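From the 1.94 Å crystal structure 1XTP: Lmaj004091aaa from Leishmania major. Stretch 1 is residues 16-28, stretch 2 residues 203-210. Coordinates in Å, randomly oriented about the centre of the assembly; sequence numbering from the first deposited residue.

Stretch 1 (16-28) PISGRDTNGKTYR
Stretch 2 203-210: DRFLVDKE

Parallel β-strands pair through staggered hydrogen bonds in which one residue serves both neighbours of its partner, as residues 16-28 and 203-210 of Lmaj004091aaa illustrate. Strands 19-21 and 205-208 run in the same direction, 15° apart, with Gly 19 opposite Phe 205, Arg 20 opposite Leu 206 and Asp 21 opposite Val 207 (CA-CA 4.5, 5.2 and 4.3 Å). Phe 205 N donates to Ser 18 O (3.2 Å) and Arg 20 N to Phe 205 O (3.2 Å); Val 207 N donates to Arg 20 O (2.9 Å) and Thr 22 N to Val 207 O (2.9 Å). Past Asp 21, where strand 19-21 ends, a side chain continues the ladder: Thr 22, chi1 p, accepts at OG1 from Lys 209 N (3.0 Å, nearly linear at 175°). At the other end Arg 204 NE makes a weak hydrogen bond to Ser 18 OG (3.3 Å), and a water links Ser 18 N (3.1 Å) to Asp 203 O (2.7 Å).

A type I turn from Asp 21 to Gly 24 reverses stretch 1. Asp 21, chi1 p, steadies it through OD1, which accepts from Lys 25 N (3.1 Å) and, weakly, from Gly 24 N (2.8 Å). The returning strand closes a hairpin, Tyr 27 N donating to Gly 19 O (2.8 Å).

Gly 19 is extended (phi/psi 176/-161); an ideal CB would lie 2.5 Å from Phe 205 O, a clash. Its bare CA sits 3.7 Å from the Phe 205 ring centroid (chi1 p, chi2 83°), almost on the ring normal. Ile 17 CG2 reaches Phe 205 CD2 at 4.2 Å, and Tyr 27 CB Phe 205 CZ at 3.9 Å. On the face of Arg 20 and Leu 206, Leu 206 CD1 (t, p) lies over the guanidinium, 3.8 Å from Arg 20 CZ.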

ATOM      1  N   PRO A  16     -20.897  -8.213  -8.242  1.00 30.79           N
ATOM      2  CA  PRO A  16     -20.038  -8.814  -7.208  1.00 29.54           C
ATOM      3  C   PRO A  16     -18.642  -9.147  -7.743  1.00 27.12           C
ATOM      4  O   PRO A  16     -18.503  -9.559  -8.886  1.00 25.31           O
ATOM      5  CB  PRO A  16     -20.780 -10.095  -6.805  1.00 27.06           C
ATOM      6  CG  PRO A  16     -22.147  -9.923  -7.290  1.00 30.52           C
ATOM      7  CD  PRO A  16     -22.116  -8.991  -8.470  1.00 28.64           C
ATOM      8  N   ILE A  17     -17.621  -8.901  -6.928  1.00 28.87           N
ATOM      9  CA  ILE A  17     -16.270  -9.353  -7.224  1.00 27.04           C
ATOM     10  C   ILE A  17     -16.023 -10.644  -6.454  1.00 26.34           C
ATOM     11  O   ILE A  17     -16.071 -10.663  -5.225  1.00 24.07           O
ATOM     12  CB  ILE A  17     -15.225  -8.286  -6.849  1.00 28.83           C
ATOM     13  CG1 ILE A  17     -15.465  -7.008  -7.659  1.00 29.50           C
ATOM     14  CG2 ILE A  17     -13.818  -8.800  -7.129  1.00 30.40           C
ATOM     15  CD1 ILE A  17     -14.655  -5.783  -7.183  1.00 31.67           C
ATOM     16  N   SER A  18     -15.795 -11.732  -7.177  1.00 23.23           N
ATOM     17  CA  SER A  18     -15.537 -13.008  -6.547  1.00 26.22           C
ATOM     18  C   SER A  18     -14.033 -13.152  -6.325  1.00 27.50           C
ATOM     19  O   SER A  18     -13.233 -12.305  -6.734  1.00 25.79           O
ATOM     20  CB  SER A  18     -16.043 -14.156  -7.438  1.00 26.10           C
ATOM     21  OG  SER A  18     -15.555 -14.028  -8.766  1.00 26.02           O
ATOM     22  N   GLY A  19     -13.646 -14.248  -5.700  1.00 26.74           N
ATOM     23  CA  GLY A  19     -12.235 -14.517  -5.488  1.00 26.78           C
ATOM     24  C   GLY A  19     -12.078 -15.775  -4.671  1.00 25.94           C
ATOM     25  O   GLY A  19     -12.993 -16.570  -4.571  1.00 25.39           O
ATOM     26  N   ARG A  20     -10.913 -15.926  -4.071  1.00 27.54           N
ATOM     27  CA  ARG A  20     -10.553 -17.148  -3.416  1.00 30.41           C
ATOM     28  C   ARG A  20      -9.393 -16.873  -2.476  1.00 27.17           C
ATOM     29  O   ARG A  20      -8.776 -15.811  -2.535  1.00 24.26           O
ATOM     30  CB  ARG A  20     -10.135 -18.188  -4.465  1.00 30.56           C
ATOM     31  CG  ARG A  20      -8.845 -17.830  -5.233  1.00 33.49           C
ATOM     32  CD  ARG A  20      -8.446 -18.931  -6.196  1.00 39.37           C
ATOM     33  NE  ARG A  20      -7.049 -18.814  -6.631  1.00 46.86           N
ATOM     34  CZ  ARG A  20      -5.999 -19.393  -6.033  1.00 49.57           C
ATOM     35  NH1 ARG A  20      -6.146 -20.163  -4.941  1.00 46.86           N
ATOM     36  NH2 ARG A  20      -4.781 -19.197  -6.532  1.00 48.83           N
ATOM     37  N   ASP A  21      -9.091 -17.831  -1.615  1.00 25.62           N
ATOM     38  CA  ASP A  21      -7.850 -17.757  -0.852  1.00 23.78           C
ATOM     39  C   ASP A  21      -6.812 -18.737  -1.361  1.00 22.72           C
ATOM     40  O   ASP A  21      -7.080 -19.560  -2.222  1.00 22.14           O
ATOM     41  CB  ASP A  21      -8.108 -17.888   0.658  1.00 21.09           C
ATOM     42  CG  ASP A  21      -8.503 -19.285   1.099  1.00 25.45           C
ATOM     43  OD1 ASP A  21      -8.082 -20.273   0.478  1.00 26.27           O
ATOM     44  OD2 ASP A  21      -9.202 -19.386   2.143  1.00 29.88           O
ATOM     45  N   THR A  22      -5.619 -18.653  -0.793  1.00 25.12           N
ATOM     46  CA  THR A  22      -4.503 -19.454  -1.226  1.00 24.10           C
ATOM     47  C   THR A  22      -4.622 -20.919  -0.819  1.00 26.44           C
ATOM     48  O   THR A  22      -3.897 -21.755  -1.357  1.00 28.26           O
ATOM     49  CB  THR A  22      -3.154 -18.831  -0.756  1.00 24.33           C
ATOM     50  OG1 THR A  22      -3.223 -18.468   0.629  1.00 24.60           O
ATOM     51  CG2 THR A  22      -2.842 -17.570  -1.571  1.00 22.32           C
ATOM     52  N   ASN A  23      -5.541 -21.248   0.099  1.00 26.24           N
ATOM     53  CA  ASN A  23      -5.834 -22.655   0.388  1.00 26.97           C
ATOM     54  C   ASN A  23      -6.843 -23.269  -0.592  1.00 28.63           C
ATOM     55  O   ASN A  23      -6.986 -24.512  -0.673  1.00 25.36           O
ATOM     56  CB  ASN A  23      -6.307 -22.853   1.841  1.00 24.04           C
ATOM     57  CG  ASN A  23      -5.257 -22.438   2.847  1.00 21.93           C
ATOM     58  OD1 ASN A  23      -4.054 -22.638   2.640  1.00 25.03           O
ATOM     59  ND2 ASN A  23      -5.705 -21.827   3.938  1.00 26.66           N
ATOM     60  N   GLY A  24      -7.533 -22.391  -1.318  1.00 26.72           N
ATOM     61  CA  GLY A  24      -8.476 -22.794  -2.347  1.00 27.95           C
ATOM     62  C   GLY A  24      -9.934 -22.612  -1.992  1.00 27.05           C
ATOM     63  O   GLY A  24     -10.803 -23.055  -2.721  1.00 31.42           O
ATOM     64  N   LYS A  25     -10.227 -21.988  -0.871  1.00 29.36           N
ATOM     65  CA  LYS A  25     -11.617 -21.644  -0.561  1.00 27.74           C
ATOM     66  C   LYS A  25     -12.054 -20.520  -1.491  1.00 27.92           C
ATOM     67  O   LYS A  25     -11.307 -19.564  -1.726  1.00 28.64           O
ATOM     68  CB  LYS A  25     -11.754 -21.216   0.894  1.00 26.22           C
ATOM     69  CG  LYS A  25     -13.196 -20.932   1.322  1.00 31.14           C
ATOM     70  CD  LYS A  25     -13.278 -20.437   2.761  1.00 28.56           C
ATOM     71  CE  LYS A  25     -14.678 -19.916   3.053  1.00 29.50           C
ATOM     72  NZ  LYS A  25     -14.845 -19.421   4.450  1.00 36.38           N
ATOM     73  N   THR A  26     -13.256 -20.626  -2.032  1.00 30.12           N
ATOM     74  CA  THR A  26     -13.715 -19.650  -3.029  1.00 29.00           C
ATOM     75  C   THR A  26     -14.883 -18.865  -2.490  1.00 27.92           C
ATOM     76  O   THR A  26     -15.573 -19.318  -1.574  1.00 26.94           O
ATOM     77  CB  THR A  26     -14.143 -20.302  -4.361  1.00 30.74           C
ATOM     78  OG1 THR A  26     -15.298 -21.115  -4.148  1.00 29.45           O
ATOM     79  CG2 THR A  26     -13.008 -21.134  -4.957  1.00 31.05           C
ATOM     80  N   TYR A  27     -15.070 -17.678  -3.062  1.00 25.51           N
ATOM     81  CA  TYR A  27     -16.102 -16.746  -2.651  1.00 26.51           C
ATOM     82  C   TYR A  27     -16.852 -16.189  -3.828  1.00 21.42           C
ATOM     83  O   TYR A  27     -16.266 -15.857  -4.844  1.00 20.73           O
ATOM     84  CB  TYR A  27     -15.467 -15.579  -1.913  1.00 25.74           C
ATOM     85  CG  TYR A  27     -14.856 -15.986  -0.609  1.00 26.91           C
ATOM     86  CD1 TYR A  27     -15.656 -16.251   0.493  1.00 26.15           C
ATOM     87  CD2 TYR A  27     -13.474 -16.105  -0.467  1.00 29.31           C
ATOM     88  CE1 TYR A  27     -15.099 -16.621   1.701  1.00 24.45           C
ATOM     89  CE2 TYR A  27     -12.910 -16.469   0.740  1.00 26.60           C
ATOM     90  CZ  TYR A  27     -13.732 -16.731   1.817  1.00 24.50           C
ATOM     91  OH  TYR A  27     -13.187 -17.081   3.024  1.00 25.02           O
ATOM     92  N   ARG A  28     -18.150 -16.039  -3.655  1.00 23.37           N
ATOM     93  CA  ARG A  28     -18.993 -15.404  -4.654  1.00 24.06           C
ATOM     94  C   ARG A  28     -18.786 -13.883  -4.724  1.00 23.58           C
ATOM     95  O   ARG A  28     -18.980 -13.265  -5.773  1.00 23.27           O
ATOM     96  CB  ARG A  28     -20.458 -15.709  -4.332  1.00 26.00           C
ATOM     97  N   ASP A 203     -10.035 -10.031 -12.664  1.00 34.29           N
ATOM     98  CA  ASP A 203     -11.067  -9.317 -11.914  1.00 36.49           C
ATOM     99  C   ASP A 203     -11.468 -10.031 -10.595  1.00 37.47           C
ATOM    100  O   ASP A 203     -12.510  -9.734 -10.021  1.00 42.96           O
ATOM    101  CB  ASP A 203     -12.299  -9.060 -12.800  1.00 37.02           C
ATOM    102  CG  ASP A 203     -12.086  -7.903 -13.800  1.00 38.68           C
ATOM    103  N   ARG A 204     -10.649 -10.965 -10.126  1.00 35.06           N
ATOM    104  CA  ARG A 204     -10.933 -11.680  -8.872  1.00 36.69           C
ATOM    105  C   ARG A 204      -9.830 -11.420  -7.861  1.00 34.60           C
ATOM    106  O   ARG A 204      -8.688 -11.148  -8.238  1.00 40.78           O
ATOM    107  CB  ARG A 204     -11.086 -13.183  -9.121  1.00 33.41           C
ATOM    108  CG  ARG A 204     -12.289 -13.519  -9.949  1.00 35.39           C
ATOM    109  CD  ARG A 204     -12.350 -14.983 -10.291  1.00 39.91           C
ATOM    110  NE  ARG A 204     -12.801 -15.830  -9.176  1.00 48.03           N
ATOM    111  CZ  ARG A 204     -12.046 -16.704  -8.490  1.00 51.39           C
ATOM    112  NH1 ARG A 204     -10.748 -16.887  -8.761  1.00 51.86           N
ATOM    113  NH2 ARG A 204     -12.608 -17.423  -7.513  1.00 51.21           N
ATOM    114  N   PHE A 205     -10.173 -11.492  -6.577  1.00 33.60           N
ATOM    115  CA  PHE A 205      -9.198 -11.262  -5.518  1.00 31.07           C
ATOM    116  C   PHE A 205      -8.611 -12.571  -5.052  1.00 29.58           C
ATOM    117  O   PHE A 205      -9.151 -13.641  -5.341  1.00 29.36           O
ATOM    118  CB  PHE A 205      -9.796 -10.513  -4.324  1.00 29.41           C
ATOM    119  CG  PHE A 205     -10.913 -11.253  -3.607  1.00 24.77           C
ATOM    120  CD1 PHE A 205     -10.637 -12.209  -2.659  1.00 26.82           C
ATOM    121  CD2 PHE A 205     -12.245 -10.947  -3.874  1.00 26.77           C
ATOM    122  CE1 PHE A 205     -11.658 -12.860  -1.990  1.00 26.74           C
ATOM    123  CE2 PHE A 205     -13.266 -11.601  -3.225  1.00 27.99           C
ATOM    124  CZ  PHE A 205     -12.987 -12.561  -2.290  1.00 27.05           C
ATOM    125  N   LEU A 206      -7.496 -12.448  -4.333  1.00 27.22           N
ATOM    126  CA  LEU A 206      -6.790 -13.576  -3.743  1.00 28.72           C
ATOM    127  C   LEU A 206      -6.391 -13.194  -2.334  1.00 28.01           C
ATOM    128  O   LEU A 206      -5.512 -12.345  -2.151  1.00 25.90           O
ATOM    129  CB  LEU A 206      -5.536 -13.940  -4.553  1.00 28.44           C
ATOM    130  CG  LEU A 206      -4.684 -15.102  -4.012  1.00 28.03           C
ATOM    131  CD1 LEU A 206      -5.500 -16.343  -3.839  1.00 25.44           C
ATOM    132  CD2 LEU A 206      -3.518 -15.400  -4.942  1.00 27.93           C
ATOM    133  N   VAL A 207      -7.055 -13.809  -1.355  1.00 25.81           N
ATOM    134  CA  VAL A 207      -6.634 -13.734   0.050  1.00 25.54           C
ATOM    135  C   VAL A 207      -5.405 -14.651   0.284  1.00 23.87           C
ATOM    136  O   VAL A 207      -5.446 -15.878   0.071  1.00 22.79           O
ATOM    137  CB  VAL A 207      -7.770 -14.114   1.035  1.00 24.35           C
ATOM    138  CG1 VAL A 207      -7.292 -14.062   2.477  1.00 24.35           C
ATOM    139  CG2 VAL A 207      -8.973 -13.193   0.865  1.00 24.52           C
ATOM    140  N   ASP A 208      -4.318 -14.034   0.721  1.00 22.41           N
ATOM    141  CA  ASP A 208      -3.122 -14.774   1.134  1.00 24.34           C
ATOM    142  C   ASP A 208      -3.280 -15.169   2.615  1.00 24.01           C
ATOM    143  O   ASP A 208      -3.264 -14.322   3.520  1.00 24.13           O
ATOM    144  CB  ASP A 208      -1.868 -13.927   0.913  1.00 23.43           C
ATOM    145  CG  ASP A 208      -0.572 -14.722   1.125  1.00 27.92           C
ATOM    146  OD1 ASP A 208      -0.542 -15.632   1.977  1.00 34.54           O
ATOM    147  OD2 ASP A 208       0.424 -14.428   0.448  1.00 36.57           O
ATOM    148  N   LYS A 209      -3.453 -16.464   2.847  1.00 25.40           N
ATOM    149  CA  LYS A 209      -3.682 -16.982   4.187  1.00 25.80           C
ATOM    150  C   LYS A 209      -2.385 -17.134   4.959  1.00 25.63           C
ATOM    151  O   LYS A 209      -2.412 -17.515   6.111  1.00 30.19           O
ATOM    152  CB  LYS A 209      -4.376 -18.337   4.121  1.00 25.54           C
ATOM    153  CG  LYS A 209      -5.759 -18.293   3.442  1.00 29.54           C
ATOM    154  CD  LYS A 209      -6.795 -17.532   4.236  1.00 27.46           C
ATOM    155  CE  LYS A 209      -7.204 -18.237   5.526  1.00 30.04           C
ATOM    156  NZ  LYS A 209      -8.032 -17.328   6.345  1.00 32.73           N
ATOM    157  N   GLU A 210      -1.251 -16.856   4.340  1.00 24.52           N
ATOM    158  CA  GLU A 210       0.013 -16.930   5.057  1.00 27.90           C
ATOM    159  C   GLU A 210       0.251 -15.631   5.848  1.00 27.98           C
ATOM    160  O   GLU A 210       0.456 -15.683   7.055  1.00 27.40           O
ATOM    161  CB  GLU A 210       1.157 -17.211   4.085  1.00 31.41           C
ATOM    162  CG  GLU A 210       2.362 -17.881   4.754  1.00 33.83           C
ATOM    163  CD  GLU A 210       3.548 -18.086   3.822  1.00 32.16           C
ATOM    164  OE1 GLU A 210       3.349 -18.270   2.609  1.00 36.99           O
ATOM    165  OE2 GLU A 210       4.695 -18.087   4.321  1.00 44.82           O
TER
HETATM  166  O   HOH W   1     -15.048 -10.730  -9.962  0.50 17.67           O